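Local structure of YcaO (Methanopyrus kandleri, 6CIB) at residues A[222-235]-A[279-293]. The protein binds ADP and magnesium as a YcaO enzyme and probably catalyses the ATP-dependent thioamidation of peptide backbones. Residues are numbered along the deposited sequence; the frame is centred on the assembly and turned at random.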
loop_
_atom_site.group_PDB
_atom_site.type_symbol
_atom_site.label_atom_id
_atom_site.label_comp_id
_atom_site.label_asym_id
_atom_site.label_seq_id
_atom_site.Cartn_x
_atom_site.Cartn_y
_atom_site.Cartn_z
ATOM N N VAL A 222 4.057 11.090 -10.727
ATOM C CA VAL A 222 3.418 10.845 -12.023
ATOM C C VAL A 222 4.436 10.987 -13.151
ATOM O O VAL A 222 5.335 11.832 -13.087
ATOM C CB VAL A 222 2.158 11.733 -12.285
ATOM C CG1 VAL A 222 1.003 11.307 -11.396
ATOM C CG2 VAL A 222 2.451 13.219 -12.104
ATOM N N THR A 223 4.297 10.138 -14.166
ATOM C CA THR A 223 5.184 10.187 -15.318
ATOM C C THR A 223 4.493 10.689 -16.579
ATOM O O THR A 223 3.295 10.478 -16.788
ATOM C CB THR A 223 5.886 8.839 -15.609
ATOM O OG1 THR A 223 4.919 7.853 -15.984
ATOM C CG2 THR A 223 6.676 8.358 -14.391
ATOM N N GLU A 224 5.278 11.383 -17.392
ATOM C CA GLU A 224 4.943 11.685 -18.769
ATOM C C GLU A 224 5.940 10.910 -19.616
ATOM O O GLU A 224 7.128 10.873 -19.302
ATOM C CB GLU A 224 5.065 13.187 -19.005
ATOM C CG GLU A 224 4.360 13.695 -20.251
ATOM C CD GLU A 224 4.417 15.210 -20.391
ATOM O OE1 GLU A 224 4.372 15.924 -19.362
ATOM O OE2 GLU A 224 4.497 15.683 -21.544
ATOM N N ALA A 225 5.456 10.267 -20.670
ATOM C CA ALA A 225 6.303 9.453 -21.543
ATOM C C ALA A 225 5.755 9.493 -22.959
ATOM O O ALA A 225 4.569 9.793 -23.161
ATOM C CB ALA A 225 6.373 8.013 -21.034
ATOM N N GLU A 226 6.605 9.184 -23.936
ATOM C CA GLU A 226 6.147 9.125 -25.327
ATOM C C GLU A 226 5.331 7.870 -25.637
ATOM O O GLU A 226 4.537 7.862 -26.576
ATOM C CB GLU A 226 7.291 9.361 -26.328
ATOM C CG GLU A 226 8.387 8.307 -26.373
ATOM C CD GLU A 226 9.489 8.637 -27.376
ATOM O OE1 GLU A 226 9.271 9.481 -28.279
ATOM O OE2 GLU A 226 10.589 8.046 -27.263
ATOM N N ARG A 227 5.520 6.826 -24.833
ATOM C CA ARG A 227 4.633 5.662 -24.826
ATOM C C ARG A 227 3.645 5.787 -23.668
ATOM O O ARG A 227 4.042 6.068 -22.525
ATOM C CB ARG A 227 5.431 4.361 -24.703
ATOM C CG ARG A 227 6.287 4.015 -25.917
ATOM C CD ARG A 227 7.206 2.821 -25.667
ATOM N NE ARG A 227 6.544 1.713 -24.968
ATOM C CZ ARG A 227 5.736 0.810 -25.530
ATOM N NH1 ARG A 227 5.459 0.846 -26.832
ATOM N NH2 ARG A 227 5.200 -0.143 -24.779
ATOM N N VAL A 228 2.367 5.572 -23.976
ATOM C CA VAL A 228 1.262 5.799 -23.038
ATOM C C VAL A 228 1.235 4.823 -21.836
ATOM O O VAL A 228 0.899 5.217 -20.722
ATOM C CB VAL A 228 -0.105 5.872 -23.789
ATOM C CG1 VAL A 228 -0.583 4.497 -24.262
ATOM C CG2 VAL A 228 -1.164 6.551 -22.940
ATOM N N GLU A 229 1.605 3.566 -22.073
ATOM C CA GLU A 229 1.662 2.532 -21.035
ATOM C C GLU A 229 2.751 2.806 -19.991
ATOM O O GLU A 229 2.709 2.255 -18.889
ATOM C CB GLU A 229 1.828 1.125 -21.641
ATOM C CG GLU A 229 2.722 1.030 -22.872
ATOM C CD GLU A 229 2.037 1.499 -24.155
ATOM O OE1 GLU A 229 2.555 2.453 -24.775
ATOM O OE2 GLU A 229 0.981 0.934 -24.540
ATOM N N GLU A 230 3.693 3.681 -20.350
ATOM C CA GLU A 230 4.776 4.124 -19.471
ATOM C C GLU A 230 4.444 5.398 -18.690
ATOM O O GLU A 230 5.303 5.964 -17.999
ATOM C CB GLU A 230 6.074 4.256 -20.268
ATOM C CG GLU A 230 6.523 2.903 -20.802
ATOM C CD GLU A 230 7.996 2.821 -21.112
ATOM O OE1 GLU A 230 8.416 1.743 -21.571
ATOM O OE2 GLU A 230 8.726 3.811 -20.905
HETATM N N MSE A 231 3.189 5.831 -18.800
HETATM C CA MSE A 231 2.666 6.932 -17.996
HETATM C C MSE A 231 1.964 6.286 -16.843
HETATM O O MSE A 231 0.805 5.867 -16.945
HETATM C CB MSE A 231 1.763 7.864 -18.801
HETATM C CG MSE A 231 2.654 8.735 -19.674
HETATM SE SE MSE A 231 1.531 9.915 -20.782
HETATM C CE MSE A 231 0.901 11.134 -19.377
ATOM N N VAL A 232 2.699 6.179 -15.741
ATOM C CA VAL A 232 2.263 5.450 -14.564
ATOM C C VAL A 232 2.254 6.400 -13.369
ATOM O O VAL A 232 2.734 7.543 -13.454
ATOM C CB VAL A 232 3.156 4.205 -14.275
ATOM C CG1 VAL A 232 3.036 3.152 -15.382
ATOM C CG2 VAL A 232 4.619 4.592 -14.041
HETATM N N MSE A 233 1.707 5.922 -12.258
HETATM C CA MSE A 233 1.685 6.693 -11.017
HETATM C C MSE A 233 2.233 5.842 -9.913
HETATM O O MSE A 233 2.052 4.629 -9.910
HETATM C CB MSE A 233 0.258 7.104 -10.667
HETATM C CG MSE A 233 -0.397 7.997 -11.714
HETATM SE SE MSE A 233 -2.172 8.523 -11.025
HETATM C CE MSE A 233 -3.067 6.814 -11.374
ATOM N N GLY A 234 2.926 6.477 -8.973
ATOM C CA GLY A 234 3.405 5.820 -7.756
ATOM C C GLY A 234 3.031 6.640 -6.534
ATOM O O GLY A 234 2.934 7.868 -6.620
ATOM N N PHE A 235 2.807 5.962 -5.406
ATOM C CA PHE A 235 2.447 6.630 -4.151
ATOM C C PHE A 235 3.213 6.075 -2.961
ATOM O O PHE A 235 3.591 4.903 -2.941
ATOM C CB PHE A 235 0.937 6.529 -3.877
ATOM C CG PHE A 235 0.090 7.093 -4.973
ATOM C CD1 PHE A 235 -0.248 8.445 -4.984
ATOM C CD2 PHE A 235 -0.357 6.275 -6.020
ATOM C CE1 PHE A 235 -1.012 8.978 -6.021
ATOM C CE2 PHE A 235 -1.116 6.806 -7.058
ATOM C CZ PHE A 235 -1.447 8.154 -7.054
ATOM N N LYS A 279 -7.044 2.683 -27.538
ATOM C CA LYS A 279 -5.747 3.185 -27.082
ATOM C C LYS A 279 -5.661 4.708 -27.049
ATOM O O LYS A 279 -5.863 5.398 -28.052
ATOM C CB LYS A 279 -4.600 2.603 -27.910
ATOM C CG LYS A 279 -3.257 2.661 -27.205
ATOM C CD LYS A 279 -2.123 2.605 -28.204
ATOM C CE LYS A 279 -0.804 2.327 -27.517
ATOM N NZ LYS A 279 0.245 2.076 -28.536
ATOM N N LEU A 280 -5.337 5.208 -25.869
ATOM C CA LEU A 280 -5.208 6.621 -25.629
ATOM C C LEU A 280 -3.862 7.144 -26.130
ATOM O O LEU A 280 -2.876 6.397 -26.251
ATOM C CB LEU A 280 -5.366 6.864 -24.131
ATOM C CG LEU A 280 -6.293 7.916 -23.521
ATOM C CD1 LEU A 280 -7.479 8.302 -24.390
ATOM C CD2 LEU A 280 -6.767 7.370 -22.183
ATOM N N THR A 281 -3.836 8.435 -26.430
ATOM C CA THR A 281 -2.610 9.131 -26.768
ATOM C C THR A 281 -1.994 9.718 -25.469
ATOM O O THR A 281 -2.745 10.012 -24.522
ATOM C CB THR A 281 -2.923 10.181 -27.867
ATOM O OG1 THR A 281 -1.930 10.137 -28.888
ATOM C CG2 THR A 281 -3.065 11.560 -27.325
ATOM N N PRO A 282 -0.644 9.879 -25.409
ATOM C CA PRO A 282 -0.036 10.495 -24.213
ATOM C C PRO A 282 -0.614 11.870 -23.862
ATOM O O PRO A 282 -0.860 12.144 -22.679
ATOM C CB PRO A 282 1.450 10.612 -24.581
ATOM C CG PRO A 282 1.671 9.534 -25.591
ATOM C CD PRO A 282 0.391 9.414 -26.362
ATOM N N GLU A 283 -0.849 12.710 -24.874
ATOM C CA GLU A 283 -1.363 14.063 -24.624
ATOM C C GLU A 283 -2.826 14.078 -24.154
ATOM O O GLU A 283 -3.205 14.928 -23.336
ATOM C CB GLU A 283 -1.139 14.987 -25.829
ATOM C CG GLU A 283 -1.033 16.475 -25.481
ATOM C CD GLU A 283 0.121 16.829 -24.542
ATOM O OE1 GLU A 283 1.280 16.448 -24.820
ATOM O OE2 GLU A 283 -0.133 17.507 -23.520
ATOM N N ARG A 284 -3.632 13.141 -24.652
ATOM C CA ARG A 284 -5.000 12.991 -24.147
ATOM C C ARG A 284 -5.050 12.425 -22.720
ATOM O O ARG A 284 -5.894 12.843 -21.920
ATOM C CB ARG A 284 -5.908 12.185 -25.088
ATOM C CG ARG A 284 -7.285 11.941 -24.478
ATOM C CD ARG A 284 -8.437 12.319 -25.375
ATOM N NE ARG A 284 -8.706 13.761 -25.435
ATOM C CZ ARG A 284 -9.828 14.359 -25.022
ATOM N NH1 ARG A 284 -10.834 13.665 -24.495
ATOM N NH2 ARG A 284 -9.946 15.673 -25.141
ATOM N N LEU A 285 -4.163 11.480 -22.410
ATOM C CA LEU A 285 -4.065 10.983 -21.031
ATOM C C LEU A 285 -3.784 12.137 -20.072
ATOM O O LEU A 285 -4.458 12.257 -19.048
ATOM C CB LEU A 285 -3.051 9.837 -20.892
ATOM C CG LEU A 285 -3.049 9.075 -19.549
ATOM C CD1 LEU A 285 -4.429 8.579 -19.127
ATOM C CD2 LEU A 285 -2.037 7.935 -19.570
ATOM N N LYS A 286 -2.829 12.996 -20.443
ATOM C CA LYS A 286 -2.530 14.247 -19.727
ATOM C C LYS A 286 -3.770 15.111 -19.494
ATOM O O LYS A 286 -3.995 15.575 -18.374
ATOM C CB LYS A 286 -1.494 15.081 -20.493
ATOM C CG LYS A 286 -0.056 14.907 -20.052
ATOM C CD LYS A 286 0.855 15.940 -20.704
ATOM C CE LYS A 286 0.836 17.277 -19.975
ATOM N NZ LYS A 286 2.081 18.053 -20.235
ATOM N N ARG A 287 -4.552 15.326 -20.556
ATOM C CA ARG A 287 -5.769 16.147 -20.500
ATOM C C ARG A 287 -6.873 15.561 -19.630
ATOM O O ARG A 287 -7.571 16.306 -18.938
ATOM C CB ARG A 287 -6.305 16.444 -21.904
ATOM C CG ARG A 287 -5.713 17.707 -22.495
ATOM C CD ARG A 287 -6.290 18.044 -23.859
ATOM N NE ARG A 287 -5.647 19.249 -24.377
ATOM C CZ ARG A 287 -4.536 19.268 -25.115
ATOM N NH1 ARG A 287 -3.926 18.140 -25.467
ATOM N NH2 ARG A 287 -4.036 20.430 -25.513
ATOM N N LEU A 288 -7.023 14.235 -19.669
ATOM C CA LEU A 288 -7.953 13.528 -18.784
ATOM C C LEU A 288 -7.498 13.551 -17.318
ATOM O O LEU A 288 -8.317 13.376 -16.408
ATOM C CB LEU A 288 -8.186 12.088 -19.269
ATOM C CG LEU A 288 -8.887 11.857 -20.618
ATOM C CD1 LEU A 288 -8.862 10.373 -20.969
ATOM C CD2 LEU A 288 -10.314 12.396 -20.647
ATOM N N ASN A 289 -6.203 13.794 -17.106
ATOM C CA ASN A 289 -5.609 13.815 -15.770
ATOM C C ASN A 289 -4.950 15.152 -15.422
ATOM O O ASN A 289 -3.896 15.195 -14.775
ATOM C CB ASN A 289 -4.644 12.639 -15.616
ATOM C CG ASN A 289 -5.370 11.331 -15.431
ATOM O OD1 ASN A 289 -5.893 11.056 -14.359
ATOM N ND2 ASN A 289 -5.416 10.521 -16.477
ATOM N N ARG A 290 -5.611 16.236 -15.839
ATOM C CA ARG A 290 -5.156 17.622 -15.642
ATOM C C ARG A 290 -4.831 17.982 -14.192
ATOM O O ARG A 290 -3.913 18.761 -13.941
ATOM C CB ARG A 290 -6.201 18.605 -16.188
ATOM C CG ARG A 290 -6.128 18.843 -17.692
ATOM C CD ARG A 290 -7.276 19.710 -18.207
ATOM N NE ARG A 290 -7.121 21.112 -17.811
ATOM C CZ ARG A 290 -7.787 21.710 -16.821
ATOM N NH1 ARG A 290 -8.689 21.046 -16.100
ATOM N NH2 ARG A 290 -7.550 22.988 -16.546
ATOM N N HIS A 291 -5.592 17.417 -13.255
ATOM C CA HIS A 291 -5.364 17.620 -11.818
ATOM C C HIS A 291 -3.968 17.168 -11.354
ATOM O O HIS A 291 -3.368 17.798 -10.480
ATOM C CB HIS A 291 -6.497 17.020 -10.967
ATOM C CG HIS A 291 -6.764 15.565 -11.212
ATOM N ND1 HIS A 291 -7.057 15.052 -12.459
ATOM C CD2 HIS A 291 -6.832 14.520 -10.354
ATOM C CE1 HIS A 291 -7.267 13.752 -12.361
ATOM N NE2 HIS A 291 -7.142 13.405 -11.091
ATOM N N TRP A 292 -3.456 16.102 -11.967
ATOM C CA TRP A 292 -2.089 15.632 -11.709
ATOM C C TRP A 292 -1.008 16.440 -12.406
ATOM O O TRP A 292 0.083 16.609 -11.855
ATOM C CB TRP A 292 -1.947 14.151 -12.072
ATOM C CG TRP A 292 -2.655 13.258 -11.100
ATOM C CD1 TRP A 292 -3.749 12.479 -11.346
ATOM C CD2 TRP A 292 -2.338 13.081 -9.711
ATOM N NE1 TRP A 292 -4.128 11.815 -10.202
ATOM C CE2 TRP A 292 -3.279 12.166 -9.182
ATOM C CE3 TRP A 292 -1.343 13.600 -8.862
ATOM C CZ2 TRP A 292 -3.255 11.750 -7.836
ATOM C CZ3 TRP A 292 -1.325 13.192 -7.515
ATOM C CH2 TRP A 292 -2.276 12.275 -7.023
ATOM N N PHE A 293 -1.312 16.931 -13.607
ATOM C CA PHE A 293 -0.319 17.605 -14.456
ATOM C C PHE A 293 -0.327 19.130 -14.366
ATOM O O PHE A 293 0.556 19.789 -14.915
ATOM C CB PHE A 293 -0.423 17.126 -15.913
ATOM C CG PHE A 293 -0.058 15.678 -16.094
ATOM C CD1 PHE A 293 1.278 15.267 -16.051
ATOM C CD2 PHE A 293 -1.051 14.715 -16.292
ATOM C CE1 PHE A 293 1.615 13.924 -16.202
ATOM C CE2 PHE A 293 -0.719 13.373 -16.444
ATOM C CZ PHE A 293 0.614 12.978 -16.393
#
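Selenomethionine Met233 lies over one face of the Trp292 indole: its SE sits 4.2 Å from the centroid of the five-membered ring and 23° off the ring normal, a Met-aromatic contact. Val222 CG1 also packs against the indole, 4.1 Å from Trp292 CD2, the valine and tryptophan side chains crossing at about a right angle. Phe235 meets the outer end of the six-membered ring, with Phe235 CE1 3.7 Å from Trp292 CH2; the two ring planes are clearly tilted against each other, with CH2 at the phenyl edge. The hydrogen bond of Trp292 NE1 to Glu175 should further restrain the indole's rotation. Next along, Met231, likewise selenomethionine, turns at its last torsion (chi3 72°), which carries CE to 3.5 Å from Phe293 CZ, while Lys286 CG covers one face of that phenyl ring. Lys286 NZ meets Glu224 OE1 at 3.2 Å in a salt bridge, coming from above the carboxylate plane, 47° out of it. At the far end Val228 CG2 touches Leu285 CD2 at 3.7 Å, and Pro282 CB rests 3.5 Å from Ala225 O. Helix 282-288 thus packs mainly on the 225-232 connection of the hairpin, and helix 290-293 on its strands 217-224 and 233-238; helix 241-260 contacts Thr223 and Val232, whereas helix 154-177 contributes Trp171, stacked on Phe235, and Val174, which touches Trp292.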